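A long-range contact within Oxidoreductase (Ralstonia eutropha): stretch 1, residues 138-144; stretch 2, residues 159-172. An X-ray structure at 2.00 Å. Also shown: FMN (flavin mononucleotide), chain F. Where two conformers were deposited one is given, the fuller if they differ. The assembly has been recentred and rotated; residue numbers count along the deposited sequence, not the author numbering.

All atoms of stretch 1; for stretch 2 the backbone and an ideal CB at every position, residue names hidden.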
# COMPACT_ATOMS: atom_id res chain seq x y z
N ASP A 138 11.13 0.20 14.57
CA ASP A 138 10.45 -0.67 13.61
C ASP A 138 8.95 -0.45 13.78
O ASP A 138 8.47 -0.41 14.90
CB ASP A 138 10.65 -2.17 13.89
CG ASP A 138 12.00 -2.71 13.51
OD1 ASP A 138 12.75 -2.10 12.72
OD2 ASP A 138 12.29 -3.84 13.99
N LEU A 139 8.21 -0.33 12.69
CA LEU A 139 6.75 -0.43 12.75
C LEU A 139 6.35 -1.89 12.47
O LEU A 139 6.96 -2.51 11.61
CB LEU A 139 6.08 0.45 11.73
CG LEU A 139 6.35 1.93 11.83
CD1 LEU A 139 5.58 2.62 10.66
CD2 LEU A 139 5.99 2.47 13.22
N VAL A 140 5.41 -2.47 13.24
CA VAL A 140 4.80 -3.78 12.89
C VAL A 140 3.31 -3.60 12.61
O VAL A 140 2.55 -3.05 13.46
CB VAL A 140 4.97 -4.84 13.97
CG1 VAL A 140 4.56 -6.21 13.42
CG2 VAL A 140 6.40 -4.86 14.46
N PHE A 141 2.87 -4.07 11.44
CA PHE A 141 1.47 -3.96 11.00
C PHE A 141 0.83 -5.30 11.35
O PHE A 141 1.17 -6.33 10.74
CB PHE A 141 1.39 -3.64 9.51
CG PHE A 141 2.05 -2.32 9.15
CD1 PHE A 141 3.40 -2.26 8.86
CD2 PHE A 141 1.31 -1.13 9.11
CE1 PHE A 141 4.02 -1.04 8.54
CE2 PHE A 141 1.91 0.10 8.77
CZ PHE A 141 3.26 0.14 8.47
N VAL A 142 -0.02 -5.30 12.36
CA VAL A 142 -0.63 -6.51 12.89
C VAL A 142 -2.06 -6.62 12.43
O VAL A 142 -2.82 -5.69 12.66
CB VAL A 142 -0.57 -6.52 14.40
CG1 VAL A 142 -1.33 -7.76 14.99
CG2 VAL A 142 0.90 -6.47 14.88
N ALA A 143 -2.44 -7.76 11.84
CA ALA A 143 -3.84 -8.02 11.39
C ALA A 143 -4.62 -8.55 12.55
O ALA A 143 -4.16 -9.47 13.24
CB ALA A 143 -3.92 -9.01 10.22
N ASN A 144 -5.82 -8.01 12.74
CA ASN A 144 -6.72 -8.44 13.77
C ASN A 144 -7.81 -9.29 13.16
O ASN A 144 -8.82 -8.78 12.65
CB ASN A 144 -7.28 -7.25 14.54
CG ASN A 144 -7.85 -7.67 15.87
OD1 ASN A 144 -8.63 -8.64 15.96
ND2 ASN A 144 -7.39 -7.01 16.93
N UNK A 159 -6.72 -8.82 1.89
CA UNK A 159 -7.23 -7.56 2.51
C UNK A 159 -6.29 -7.03 3.58
O UNK A 159 -5.99 -5.83 3.59
CB UNK A 159 -8.61 -7.79 3.13
N UNK A 160 -5.79 -7.91 4.45
CA UNK A 160 -4.81 -7.54 5.50
C UNK A 160 -3.52 -7.00 4.91
O UNK A 160 -3.06 -5.93 5.30
CB UNK A 160 -4.49 -8.75 6.38
N UNK A 161 -2.95 -7.75 3.95
CA UNK A 161 -1.68 -7.39 3.28
C UNK A 161 -1.81 -6.08 2.47
O UNK A 161 -0.91 -5.27 2.52
CB UNK A 161 -1.24 -8.53 2.36
N UNK A 162 -2.93 -5.89 1.76
CA UNK A 162 -3.18 -4.65 0.98
C UNK A 162 -3.30 -3.42 1.87
O UNK A 162 -2.63 -2.39 1.61
CB UNK A 162 -4.46 -4.79 0.15
N UNK A 163 -4.11 -3.54 2.94
CA UNK A 163 -4.27 -2.49 3.99
C UNK A 163 -2.92 -2.17 4.61
O UNK A 163 -2.55 -1.00 4.64
CB UNK A 163 -5.25 -2.94 5.08
N UNK A 164 -2.18 -3.19 5.06
CA UNK A 164 -0.82 -3.00 5.60
C UNK A 164 0.15 -2.34 4.58
O UNK A 164 0.92 -1.42 4.93
CB UNK A 164 -0.26 -4.35 6.04
N UNK A 165 0.05 -2.77 3.31
CA UNK A 165 0.83 -2.19 2.23
C UNK A 165 0.59 -0.70 2.02
O UNK A 165 1.51 0.05 1.79
CB UNK A 165 0.53 -2.94 0.93
N UNK A 166 -0.68 -0.31 2.04
CA UNK A 166 -1.11 1.08 1.88
C UNK A 166 -0.58 1.92 3.01
O UNK A 166 -0.05 3.00 2.78
CB UNK A 166 -2.64 1.18 1.82
N UNK A 167 -0.68 1.39 4.22
CA UNK A 167 -0.24 2.11 5.42
C UNK A 167 1.27 2.23 5.43
O UNK A 167 1.82 3.31 5.75
CB UNK A 167 -0.72 1.41 6.69
N UNK A 168 1.93 1.15 5.05
CA UNK A 168 3.41 1.16 4.91
C UNK A 168 3.80 2.12 3.78
O UNK A 168 4.87 2.74 3.86
CB UNK A 168 3.95 -0.24 4.63
N UNK A 169 2.95 2.28 2.74
CA UNK A 169 3.27 3.21 1.65
C UNK A 169 3.17 4.67 2.11
O UNK A 169 4.01 5.50 1.74
CB UNK A 169 2.33 2.97 0.46
N UNK A 170 2.14 5.00 2.90
CA UNK A 170 2.05 6.31 3.51
C UNK A 170 3.33 6.61 4.30
O UNK A 170 3.84 7.72 4.24
CB UNK A 170 0.82 6.39 4.42
N UNK A 171 3.83 5.62 5.04
CA UNK A 171 5.07 5.76 5.87
C UNK A 171 6.30 6.01 5.00
O UNK A 171 7.17 6.85 5.35
CB UNK A 171 5.30 4.51 6.72
N UNK A 172 6.43 5.23 3.92
CA UNK A 172 7.50 5.45 2.92
C UNK A 172 7.56 6.86 2.38
O UNK A 172 8.62 7.48 2.34
CB UNK A 172 7.32 4.49 1.74
N1 FMN F . -14.87 -0.59 -1.13
C2 FMN F . -15.87 -1.07 -1.95
O2 FMN F . -16.85 -0.39 -2.20
N3 FMN F . -15.75 -2.34 -2.50
C4 FMN F . -14.68 -3.14 -2.23
O4 FMN F . -14.62 -4.26 -2.77
C4A FMN F . -13.68 -2.67 -1.39
N5 FMN F . -12.56 -3.46 -1.14
C5A FMN F . -11.51 -3.02 -0.36
C6 FMN F . -10.42 -3.88 -0.15
C7 FMN F . -9.34 -3.45 0.64
C7M FMN F . -8.17 -4.36 0.84
C8 FMN F . -9.37 -2.18 1.21
C8M FMN F . -8.24 -1.68 2.06
C9 FMN F . -10.45 -1.33 1.00
C9A FMN F . -11.56 -1.72 0.21
N10 FMN F . -12.70 -0.91 -0.04
C10 FMN F . -13.76 -1.38 -0.84
C1' FMN F . -12.80 0.48 0.49
C2' FMN F . -13.14 0.55 1.96
O2' FMN F . -14.49 0.19 2.07
C3' FMN F . -12.87 1.94 2.51
O3' FMN F . -11.49 2.13 2.45
C4' FMN F . -13.45 2.15 3.93
O4' FMN F . -14.83 2.20 3.80
C5' FMN F . -13.07 3.42 4.65
O5' FMN F . -13.32 4.53 3.81
P FMN F . -12.07 5.46 3.40
O1P FMN F . -11.07 5.69 4.50
O2P FMN F . -11.25 4.81 2.28
O3P FMN F . -12.72 6.72 2.89

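The strand 138-144 runs nearly antiparallel to helix 159-172, at 148°, with axes 9.1 Å apart at closest approach. Leu139, Phe141 and Ala143 are the residues that point at the helix.

Position 159 has nothing of the strand near its ideal CB, but the flavin lies close by, so an apolar or aromatic residue would suit. It is Phe159: its CA lies 3.7 Å from C7M of FMN, and FMN C6 sits over one face of its ring.

At 160 the ideal CB stands 3.9 Å from Ala143 CB, so a small residue fits best: alanine, serine, perhaps glycine or cysteine. Ser160 is found, in rotamer m, its OG 3.6 Å from Ala143 CB. That hydroxyl gains no hydrogen bond from the strand and finds one elsewhere in the structure.

Position 161 points away from the strand, which therefore sets no demand; it is Ala161. Positions 162 and 163 are also beyond its reach, though the flavin methyl limits the first. Both are alanine, and Ala162 CB lies 3.8 Å from FMN C7M.

Position 164 lies close to the strand: its CA is 5.9 Å from the CA of Phe141, and its ideal CB is 3.9 Å from Phe141 CB. Alanine or glycine would suit, serine possibly. Ala164 places its CB 3.8 Å from Phe141 CB, and its carbonyl O lies over one face of the Phe141 ring.

Position 165 points away, and an ideal CB there would come 3.2 Å from the carbonyl O of position 161. Gly165 avoids that crowding. Position 166 is out of reach, so the strand sets no preference; it is Ala166.

At 167 the ideal CB is 3.6 Å from Phe141 CE2, so the ring asks for an apolar residue; alanine, leucine or methionine are plausible. The residue is Met167, present as selenomethionine. Its CB keeps the 3.6 Å approach to Phe141 CE2.

Position 168 points sideways, yet its ideal CB is 3.9 Å from Phe141 CZ, favouring something small. Ala168 packs its CA 3.7 Å from Phe141 CZ.

Positions 169 and 170 make no contact with the strand and admit polar residues: Glu169 points away, and Asn170 is out of reach.

Position 171 turns toward Leu139, with its ideal CB 4.4 Å from Leu139 CD1; alanine or another modest apolar residue would serve. Ala171 CB settles 4.3 Å from Leu139 CD1. Position 172 is again out of reach, so the strand would allow many side chains, large ones included; it is Tyr172, whose OH bonds elsewhere in the structure.

Stretch 2 159-172: FSAAAAGAMAENAY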
# COMPACT_ATOMS: atom_id res chain seq x y z
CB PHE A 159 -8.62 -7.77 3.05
CG PHE A 159 -9.71 -7.89 2.00
CD1 PHE A 159 -9.45 -7.97 0.62
CD2 PHE A 159 -11.00 -8.04 2.42
CE1 PHE A 159 -10.45 -8.10 -0.29
CE2 PHE A 159 -12.04 -8.21 1.49
CZ PHE A 159 -11.76 -8.21 0.14
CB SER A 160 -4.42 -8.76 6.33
OG SER A 160 -5.54 -9.27 6.98
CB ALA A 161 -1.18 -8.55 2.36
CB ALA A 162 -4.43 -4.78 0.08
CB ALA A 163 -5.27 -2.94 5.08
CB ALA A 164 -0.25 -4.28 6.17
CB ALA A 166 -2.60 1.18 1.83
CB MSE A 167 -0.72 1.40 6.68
CG MSE A 167 -2.21 1.38 6.76
SE MSE A 167 -2.83 0.03 8.02
CE MSE A 167 -3.01 1.11 9.58
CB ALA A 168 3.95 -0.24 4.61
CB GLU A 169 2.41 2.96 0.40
CG GLU A 169 2.81 3.76 -0.82
CD GLU A 169 4.22 3.49 -1.34
OE1 GLU A 169 4.92 2.60 -0.79
OE2 GLU A 169 4.62 4.17 -2.32
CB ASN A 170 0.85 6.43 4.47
CG ASN A 170 -0.48 6.50 3.75
OD1 ASN A 170 -0.54 6.56 2.52
ND2 ASN A 170 -1.57 6.46 4.54
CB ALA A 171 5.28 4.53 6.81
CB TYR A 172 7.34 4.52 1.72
CG TYR A 172 8.12 3.24 1.71
CD1 TYR A 172 9.51 3.24 1.58
CD2 TYR A 172 7.46 2.00 1.69
CE1 TYR A 172 10.24 2.00 1.49
CE2 TYR A 172 8.17 0.79 1.58
CZ TYR A 172 9.53 0.78 1.49
OH TYR A 172 10.17 -0.43 1.38
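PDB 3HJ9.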